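Local coordinates for protein cycloalternan-forming enzyme (Listeria monocytogenes serovar 1/2a, PDB 5F7U) that belongs to glycoside hydrolase family 31, combining a TIM barrel with several beta-rich domains, and binds glycans and magnesium ions, at residues Met699-Tyr704 / Ala800-Asn805; Asp824-Arg829 / Met870-Thr875; Ala905-Tyr910 / Lys921-Asp926. The protein carries 1 engineered substitution. All coordinates share one frame; numbering follows the deposited sequence.

The three contacts run in series along the chain and share one mixed five-stranded sheet. Contact 1 fastens one outermost strand, 801-806, to helices 687-700 and 702-715; contact 2 pairs strands 825-830 and 874-879; contact 3 lies in the hairpin whose strand 908-912 is the other. Contacts 1 and 2, with centres about 10 Å apart, are joined by a probable hydrogen bond from Met804 N to Thr827 O (2.6 Å). Contacts 2 and 3, whose centres are about 9 Å apart, are joined by another from Ala922 N to Thr874 O (2.9 Å). The magnesium ion of contact 2 lies about 10 Å from the Lys921 side chain; another magnesium is about 3 Å from that of Asn805.

Contact 1: Met699-Tyr704 / Ala800-Asn805; sequences MNLLPY and AIIPMN
Asn805 gives up the most surface here, and its backbone does much of the gripping. Its N donates to Asn700 O at 2.7 Å, a bond in the carbonyl plane on a lone pair, with an N-H...O angle of 161°. In return Asn700 ND2 reaches Asn805 O at 3.0 Å, close to the plane of its own amide; that amide is fixed by Gly813 N on OD1 and Gln814 O on ND2. Asn805 CB packs against CG and CD of Pro703, 4.0 Å from CG, the two side chains crossing at about a right angle. CG of Asn805 is anti to the backbone N (chi1 -176°), with OD1 accepting from Asp824 N and ND2 donating to a water, 3.0 Å away, that donates to Met699 O. This sets strand 801-806, an outermost sheet strand of the C-terminal region, against the break between helices 687-700 and 702-715 of the TIM-barrel domain. Two residues back along the strand, Pro803 CB meets Pro703 CB at 3.8 Å, and Pro803 CD sits in the plane of the Tyr704 ring, at the edge. Tyr704 CD1 comes within 3.7 Å of Ile802 CG2, while its hydroxyl is hydrogen-bonded to Phe742 O and Asp745 N.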
loop_
_atom_site.group_PDB
_atom_site.type_symbol
_atom_site.label_atom_id
_atom_site.label_comp_id
_atom_site.label_asym_id
_atom_site.label_seq_id
_atom_site.Cartn_x
_atom_site.Cartn_y
_atom_site.Cartn_z
ATOM N N MET A 699 18.352 -2.757 7.846
ATOM C CA MET A 699 18.668 -2.403 9.215
ATOM C C MET A 699 19.501 -1.117 9.304
ATOM O O MET A 699 19.285 -0.309 10.211
ATOM C CB MET A 699 19.272 -3.574 9.992
ATOM C CG MET A 699 18.324 -4.777 10.095
ATOM S SD MET A 699 16.654 -4.449 10.707
ATOM C CE MET A 699 16.978 -4.299 12.464
ATOM N N ASN A 700 20.395 -0.901 8.336
ATOM C CA ASN A 700 21.160 0.371 8.272
ATOM C C ASN A 700 20.215 1.560 8.048
ATOM O O ASN A 700 20.429 2.651 8.574
ATOM C CB ASN A 700 22.200 0.380 7.137
ATOM C CG ASN A 700 23.293 -0.672 7.284
ATOM O OD1 ASN A 700 23.689 -1.276 6.281
ATOM N ND2 ASN A 700 23.806 -0.884 8.500
ATOM N N LEU A 701 19.181 1.341 7.242
ATOM C CA LEU A 701 18.195 2.386 6.935
ATOM C C LEU A 701 17.018 2.448 7.895
ATOM O O LEU A 701 16.114 3.283 7.738
ATOM C CB LEU A 701 17.715 2.242 5.482
ATOM C CG LEU A 701 18.764 2.495 4.382
ATOM C CD1 LEU A 701 18.176 2.120 3.040
ATOM C CD2 LEU A 701 19.184 3.963 4.340
ATOM N N LEU A 702 17.012 1.581 8.901
ATOM C CA LEU A 702 15.870 1.558 9.833
ATOM C C LEU A 702 15.532 2.915 10.479
ATOM O O LEU A 702 14.343 3.206 10.641
ATOM C CB LEU A 702 15.977 0.413 10.862
ATOM C CG LEU A 702 14.737 0.120 11.723
ATOM C CD1 LEU A 702 13.499 -0.219 10.894
ATOM C CD2 LEU A 702 15.056 -1.025 12.684
ATOM N N PRO A 703 16.544 3.767 10.807
ATOM C CA PRO A 703 16.121 5.075 11.363
ATOM C C PRO A 703 15.314 5.933 10.367
ATOM O O PRO A 703 14.368 6.618 10.777
ATOM C CB PRO A 703 17.453 5.741 11.733
ATOM C CG PRO A 703 18.329 4.573 12.074
ATOM C CD PRO A 703 17.997 3.574 10.981
ATOM N N TYR A 704 15.676 5.853 9.089
ATOM C CA TYR A 704 14.965 6.518 7.993
ATOM C C TYR A 704 13.592 5.880 7.776
ATOM O O TYR A 704 12.582 6.589 7.659
ATOM C CB TYR A 704 15.816 6.420 6.717
ATOM C CG TYR A 704 15.154 6.852 5.422
ATOM C CD1 TYR A 704 15.162 8.192 5.035
ATOM C CD2 TYR A 704 14.546 5.910 4.567
ATOM C CE1 TYR A 704 14.583 8.601 3.838
ATOM C CE2 TYR A 704 13.920 6.310 3.372
ATOM C CZ TYR A 704 13.965 7.652 3.013
ATOM O OH TYR A 704 13.382 8.087 1.836
ATOM N N ALA A 800 18.423 15.316 -0.008
ATOM C CA ALA A 800 18.097 14.249 0.968
ATOM C C ALA A 800 19.005 14.271 2.191
ATOM O O ALA A 800 20.212 14.469 2.075
ATOM C CB ALA A 800 18.147 12.877 0.313
ATOM N N ILE A 801 18.388 14.075 3.351
ATOM C CA ILE A 801 19.073 13.866 4.632
ATOM C C ILE A 801 18.517 12.540 5.139
ATOM O O ILE A 801 17.335 12.443 5.462
ATOM C CB ILE A 801 18.809 15.014 5.644
ATOM C CG1 ILE A 801 19.303 16.356 5.067
ATOM C CG2 ILE A 801 19.511 14.701 6.973
ATOM C CD1 ILE A 801 18.604 17.594 5.626
ATOM N N ILE A 802 19.367 11.510 5.147
ATOM C CA ILE A 802 18.919 10.131 5.421
ATOM C C ILE A 802 19.601 9.595 6.682
ATOM O O ILE A 802 20.796 9.327 6.651
ATOM C CB ILE A 802 19.202 9.208 4.215
ATOM C CG1 ILE A 802 18.475 9.734 2.959
ATOM C CG2 ILE A 802 18.801 7.757 4.516
ATOM C CD1 ILE A 802 19.078 9.229 1.651
ATOM N N PRO A 803 18.839 9.416 7.786
ATOM C CA PRO A 803 19.436 8.847 9.009
ATOM C C PRO A 803 19.685 7.362 8.855
ATOM O O PRO A 803 18.861 6.642 8.256
ATOM C CB PRO A 803 18.383 9.090 10.080
ATOM C CG PRO A 803 17.092 9.155 9.329
ATOM C CD PRO A 803 17.399 9.694 7.947
ATOM N N MET A 804 20.817 6.907 9.381
ATOM C CA MET A 804 21.246 5.527 9.225
ATOM C C MET A 804 21.891 5.012 10.505
ATOM O O MET A 804 22.425 5.784 11.296
ATOM C CB MET A 804 22.217 5.376 8.055
ATOM C CG MET A 804 21.725 5.908 6.716
ATOM S SD MET A 804 22.958 5.669 5.428
ATOM C CE MET A 804 24.317 6.670 5.996
ATOM N N ASN A 805 21.823 3.704 10.695
ATOM C CA ASN A 805 22.493 3.044 11.807
ATOM C C ASN A 805 23.586 2.175 11.195
ATOM O O ASN A 805 23.284 1.158 10.579
ATOM C CB ASN A 805 21.490 2.196 12.604
ATOM C CG ASN A 805 22.117 1.576 13.833
ATOM O OD1 ASN A 805 23.123 2.068 14.336
ATOM N ND2 ASN A 805 21.528 0.492 14.325
HETATM O O HOH W 1 19.012 -0.477 13.019
#

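Contact 2: Asp824-Arg829 / Met870-Thr875; sequences DNLTFR and MADETT. With MG (magnesium ion), chain K.
Strands 825-830 and 874-879 run parallel here, with Thr875 bonding to the residues before and after Thr827: its N donates to Leu826 O at 2.9 Å, its O accepts from Phe828 N at 2.8 Å, and both bonds lie in the plane of the accepting carbonyl. Thr827 and Thr875 lie side by side with the same first torsion, the methyl anti to the backbone N; this brings Thr827 CG2 to 3.3 Å from Thr875 O, while Thr827 OG1 turns back to donate to Asn825 O from well above that carbonyl's plane. Thr875 OG1 is hydrogen-bonded to Tyr810 OH, and one water ties it to Leu826 O, which thus accepts both that water and Thr875 N. The two strands are inner neighbours in a mixed sheet, the one parallel pairing among otherwise antiparallel ones, and Leu826, Phe828 and Thr874 occupy its other face. Towards strand 848-857 of a second sheet, Phe828 and Met870 meet tip to tip, the Met870 methyl CE lying near the ring plane at 3.9 Å from CZ. Two bends in the Met870 chain, at chi2 and chi3, carry that methyl round so that it also touches Leu826 CD2 at 3.7 Å, the two chains crossing at about a right angle. Where the strands part, water takes over: one molecule accepts from Leu826 N and lies 2.7 Å from Glu873 O, and another spans Asn825 OD1 and Glu873 OE2, while Asn825 ND2 is hydrogen-bonded to Asp808 OD1. Beyond them Asp824 O binds magnesium at 2.2 Å alongside Tyr823 O and three waters, one of which donates to Asp872 OD1.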
loop_
_atom_site.group_PDB
_atom_site.type_symbol
_atom_site.label_atom_id
_atom_site.label_comp_id
_atom_site.label_asym_id
_atom_site.label_seq_id
_atom_site.Cartn_x
_atom_site.Cartn_y
_atom_site.Cartn_z
ATOM N N ASP A 824 24.339 1.753 16.751
ATOM C CA ASP A 824 25.771 1.512 16.698
ATOM C C ASP A 824 26.409 2.892 16.425
ATOM O O ASP A 824 26.690 3.631 17.384
ATOM C CB ASP A 824 26.092 0.426 15.663
ATOM C CG ASP A 824 27.550 -0.022 15.689
ATOM O OD1 ASP A 824 28.401 0.636 16.323
ATOM O OD2 ASP A 824 27.856 -1.051 15.049
ATOM N N ASN A 825 26.559 3.250 15.147
ATOM C CA ASN A 825 26.961 4.608 14.742
ATOM C C ASN A 825 25.808 5.329 14.058
ATOM O O ASN A 825 25.484 5.038 12.889
ATOM C CB ASN A 825 28.174 4.586 13.808
ATOM C CG ASN A 825 29.402 3.968 14.449
ATOM O OD1 ASN A 825 29.692 4.206 15.618
ATOM N ND2 ASN A 825 30.146 3.196 13.676
ATOM N N LEU A 826 25.170 6.246 14.776
ATOM C CA LEU A 826 24.072 7.020 14.165
ATOM C C LEU A 826 24.702 7.963 13.146
ATOM O O LEU A 826 25.624 8.726 13.480
ATOM C CB LEU A 826 23.291 7.785 15.219
ATOM C CG LEU A 826 22.176 8.731 14.783
ATOM C CD1 LEU A 826 21.043 7.974 14.110
ATOM C CD2 LEU A 826 21.681 9.450 16.032
ATOM N N THR A 827 24.190 7.894 11.918
ATOM C CA THR A 827 24.819 8.486 10.739
ATOM C C THR A 827 23.760 9.215 9.925
ATOM O O THR A 827 22.620 8.766 9.885
ATOM C CB THR A 827 25.514 7.399 9.887
ATOM O OG1 THR A 827 26.502 6.731 10.687
ATOM C CG2 THR A 827 26.220 7.980 8.650
ATOM N N PHE A 828 24.115 10.352 9.319
ATOM C CA PHE A 828 23.193 11.030 8.408
ATOM C C PHE A 828 23.874 11.201 7.066
ATOM O O PHE A 828 24.883 11.914 6.971
ATOM C CB PHE A 828 22.741 12.397 8.950
ATOM C CG PHE A 828 21.957 12.304 10.224
ATOM C CD1 PHE A 828 22.615 12.239 11.453
ATOM C CD2 PHE A 828 20.555 12.273 10.199
ATOM C CE1 PHE A 828 21.895 12.120 12.640
ATOM C CE2 PHE A 828 19.834 12.187 11.386
ATOM C CZ PHE A 828 20.508 12.092 12.602
ATOM N N ARG A 829 23.320 10.534 6.057
ATOM C CA ARG A 829 23.776 10.656 4.681
ATOM C C ARG A 829 23.098 11.879 4.066
ATOM O O ARG A 829 21.876 12.010 4.136
ATOM C CB ARG A 829 23.416 9.374 3.914
ATOM C CG ARG A 829 23.791 9.327 2.440
ATOM C CD ARG A 829 25.296 9.238 2.187
ATOM N NE ARG A 829 25.891 7.950 2.550
ATOM C CZ ARG A 829 25.864 6.856 1.799
ATOM N NH1 ARG A 829 26.502 5.761 2.220
ATOM N NH2 ARG A 829 25.219 6.850 0.628
ATOM N N MET A 870 21.756 16.242 20.518
ATOM C CA MET A 870 21.606 14.795 20.273
ATOM C C MET A 870 22.029 14.031 21.523
ATOM O O MET A 870 22.841 14.522 22.311
ATOM C CB MET A 870 22.472 14.329 19.091
ATOM C CG MET A 870 22.212 15.012 17.757
ATOM S SD MET A 870 20.597 14.648 17.025
ATOM C CE MET A 870 20.876 13.002 16.381
ATOM N N ALA A 871 21.497 12.824 21.684
ATOM C CA ALA A 871 21.864 11.969 22.805
ATOM C C ALA A 871 23.021 11.042 22.447
ATOM O O ALA A 871 23.588 10.386 23.319
ATOM C CB ALA A 871 20.660 11.166 23.259
ATOM N N ASP A 872 23.374 11.003 21.164
ATOM C CA ASP A 872 24.404 10.103 20.652
ATOM C C ASP A 872 25.433 10.882 19.861
ATOM O O ASP A 872 25.123 11.936 19.302
ATOM C CB ASP A 872 23.790 9.073 19.694
ATOM C CG ASP A 872 22.743 8.198 20.350
ATOM O OD1 ASP A 872 23.120 7.195 20.977
ATOM O OD2 ASP A 872 21.539 8.494 20.225
ATOM N N GLU A 873 26.647 10.339 19.805
ATOM C CA GLU A 873 27.632 10.697 18.778
ATOM C C GLU A 873 26.963 10.587 17.402
ATOM O O GLU A 873 26.135 9.707 17.174
ATOM C CB GLU A 873 28.801 9.726 18.885
ATOM C CG GLU A 873 29.895 9.784 17.828
ATOM C CD GLU A 873 31.002 8.796 18.160
ATOM O OE1 GLU A 873 31.801 9.092 19.073
ATOM O OE2 GLU A 873 31.070 7.715 17.538
ATOM N N THR A 874 27.275 11.515 16.513
ATOM C CA THR A 874 26.699 11.495 15.176
ATOM C C THR A 874 27.799 11.536 14.128
ATOM O O THR A 874 28.814 12.182 14.329
ATOM C CB THR A 874 25.722 12.671 14.935
ATOM O OG1 THR A 874 26.365 13.894 15.276
ATOM C CG2 THR A 874 24.460 12.541 15.773
ATOM N N THR A 875 27.576 10.855 13.007
ATOM C CA THR A 875 28.479 10.923 11.868
ATOM C C THR A 875 27.695 11.420 10.658
ATOM O O THR A 875 26.711 10.800 10.262
ATOM C CB THR A 875 29.107 9.550 11.542
ATOM O OG1 THR A 875 29.822 9.043 12.683
ATOM C CG2 THR A 875 30.063 9.650 10.343
HETATM MG MG MG K . 26.042 3.593 19.488
HETATM O O HOH W 2 26.154 6.982 17.397
HETATM O O HOH W 3 28.873 6.549 16.857
HETATM O O HOH W 4 32.312 5.176 17.472
HETATM O O HOH W 5 28.076 8.151 14.680
HETATM O O HOH W 6 25.118 5.504 19.448
HETATM O O HOH W 7 28.029 5.121 20.150
HETATM O O HOH W 8 25.040 3.315 21.700
#

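Contact 3: Ala905-Tyr910 / Lys921-Asp926; sequences ATTGYY and KAAAKD
A beta hairpin of strands 908-912 and 917-922 forms one side of the mixed sheet, and this contact lies at its end away from the turn. Gly908 and Lys921 make a hydrogen-bonded antiparallel pair: Lys921 N donates to Gly908 O at 2.8 Å, nearly along the C=O axis, and Gly908 N returns a longer bond to Lys921 O at 3.3 Å. With phi 161°, a CB on Gly908 would collide with the preceding carbonyl, so these backbone angles alone call for glycine. Thr907 leans its CG2 methyl over the strand's continuation, 4.1 Å from Ala923 CB. Lys921 buries the most surface. Extended as far as CD, with CG anti to the backbone N, its chain lies alongside residues 905-906, CD at 3.6 Å from Thr906 O, and bends at chi3 (-77°). The bend takes NZ to Ala905 O at 3.2 Å, in the carbonyl plane, and a water bridges the two. NZ also donates to Phe902 O and makes a cation-pi contact with that ring, and Glu873 OE2 gives it a long, weak ion pair. The ammonium group thus sits among carbonyls at the C-terminal end of helix 899-904, whose partial negative charge, with the carboxylate's, probably steadies it.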
loop_
_atom_site.group_PDB
_atom_site.type_symbol
_atom_site.label_atom_id
_atom_site.label_comp_id
_atom_site.label_asym_id
_atom_site.label_seq_id
_atom_site.Cartn_x
_atom_site.Cartn_y
_atom_site.Cartn_z
ATOM N N ALA A 905 38.665 8.489 17.076
ATOM C CA ALA A 905 38.452 9.921 17.373
ATOM C C ALA A 905 37.147 10.237 18.104
ATOM O O ALA A 905 36.134 9.575 17.877
ATOM C CB ALA A 905 38.535 10.734 16.093
ATOM N N THR A 906 37.190 11.237 18.988
ATOM C CA THR A 906 35.981 11.795 19.634
ATOM C C THR A 906 35.182 12.695 18.679
ATOM O O THR A 906 33.950 12.672 18.680
ATOM C CB THR A 906 36.352 12.574 20.912
ATOM O OG1 THR A 906 36.953 11.661 21.830
ATOM C CG2 THR A 906 35.125 13.189 21.591
ATOM N N THR A 907 35.900 13.523 17.926
ATOM C CA THR A 907 35.350 14.316 16.831
ATOM C C THR A 907 36.396 14.244 15.738
ATOM O O THR A 907 37.570 13.970 16.019
ATOM C CB THR A 907 35.163 15.805 17.187
ATOM O OG1 THR A 907 36.425 16.372 17.559
ATOM C CG2 THR A 907 34.172 15.993 18.331
ATOM N N GLY A 908 35.993 14.511 14.499
ATOM C CA GLY A 908 36.949 14.584 13.405
ATOM C C GLY A 908 36.268 14.425 12.067
ATOM O O GLY A 908 35.049 14.368 12.010
ATOM N N TYR A 909 37.060 14.373 10.997
ATOM C CA TYR A 909 36.525 14.094 9.662
ATOM C C TYR A 909 37.409 13.154 8.854
ATOM O O TYR A 909 38.597 13.031 9.117
ATOM C CB TYR A 909 36.202 15.384 8.900
ATOM C CG TYR A 909 37.380 16.099 8.279
ATOM C CD1 TYR A 909 38.184 16.946 9.051
ATOM C CD2 TYR A 909 37.670 15.965 6.903
ATOM C CE1 TYR A 909 39.251 17.635 8.486
ATOM C CE2 TYR A 909 38.749 16.651 6.326
ATOM C CZ TYR A 909 39.532 17.477 7.125
ATOM O OH TYR A 909 40.599 18.159 6.585
ATOM N N TYR A 910 36.802 12.482 7.880
ATOM C CA TYR A 910 37.484 11.502 7.041
ATOM C C TYR A 910 36.865 11.575 5.658
ATOM O O TYR A 910 35.662 11.817 5.539
ATOM C CB TYR A 910 37.326 10.099 7.639
ATOM C CG TYR A 910 37.704 8.959 6.709
ATOM C CD1 TYR A 910 39.050 8.621 6.491
ATOM C CD2 TYR A 910 36.717 8.216 6.045
ATOM C CE1 TYR A 910 39.396 7.574 5.638
ATOM C CE2 TYR A 910 37.055 7.168 5.186
ATOM C CZ TYR A 910 38.388 6.857 4.985
ATOM O OH TYR A 910 38.715 5.823 4.142
ATOM N N LYS A 921 32.418 13.454 12.363
ATOM C CA LYS A 921 31.976 12.992 13.671
ATOM C C LYS A 921 31.830 14.167 14.626
ATOM O O LYS A 921 32.785 14.923 14.827
ATOM C CB LYS A 921 32.955 11.966 14.247
ATOM C CG LYS A 921 32.522 11.361 15.578
ATOM C CD LYS A 921 33.536 10.326 16.044
ATOM C CE LYS A 921 33.406 9.006 15.297
ATOM N NZ LYS A 921 34.255 7.943 15.919
ATOM N N ALA A 922 30.635 14.303 15.197
ATOM C CA ALA A 922 30.348 15.286 16.251
ATOM C C ALA A 922 30.019 14.529 17.524
ATOM O O ALA A 922 29.312 13.528 17.489
ATOM C CB ALA A 922 29.176 16.179 15.862
ATOM N N ALA A 923 30.556 15.002 18.643
ATOM C CA ALA A 923 30.274 14.410 19.947
ATOM C C ALA A 923 28.811 14.652 20.345
ATOM O O ALA A 923 28.179 15.586 19.851
ATOM C CB ALA A 923 31.226 14.984 20.993
ATOM N N ALA A 924 28.273 13.807 21.220
ATOM C CA ALA A 924 26.953 14.047 21.807
ATOM C C ALA A 924 27.022 15.296 22.677
ATOM O O ALA A 924 27.904 15.408 23.529
ATOM C CB ALA A 924 26.494 12.849 22.637
ATOM N N LYS A 925 26.116 16.238 22.442
ATOM C CA LYS A 925 26.040 17.484 23.228
ATOM C C LYS A 925 24.585 17.866 23.427
ATOM O O LYS A 925 23.762 17.668 22.533
ATOM C CB LYS A 925 26.762 18.639 22.525
ATOM C CG LYS A 925 28.278 18.546 22.586
ATOM C CD LYS A 925 28.956 19.868 22.312
ATOM C CE LYS A 925 30.448 19.714 22.538
ATOM N NZ LYS A 925 31.034 20.981 23.059
ATOM N N ASP A 926 24.283 18.440 24.588
ATOM C CA ASP A 926 22.945 18.922 24.885
ATOM C C ASP A 926 22.712 20.361 24.371
ATOM O O ASP A 926 22.015 21.176 25.003
ATOM C CB ASP A 926 22.681 18.810 26.389
ATOM C CG ASP A 926 21.197 18.825 26.729
ATOM O OD1 ASP A 926 20.349 18.934 25.808
ATOM O OD2 ASP A 926 20.875 18.724 27.937
HETATM O O HOH W 9 34.127 7.945 18.899
#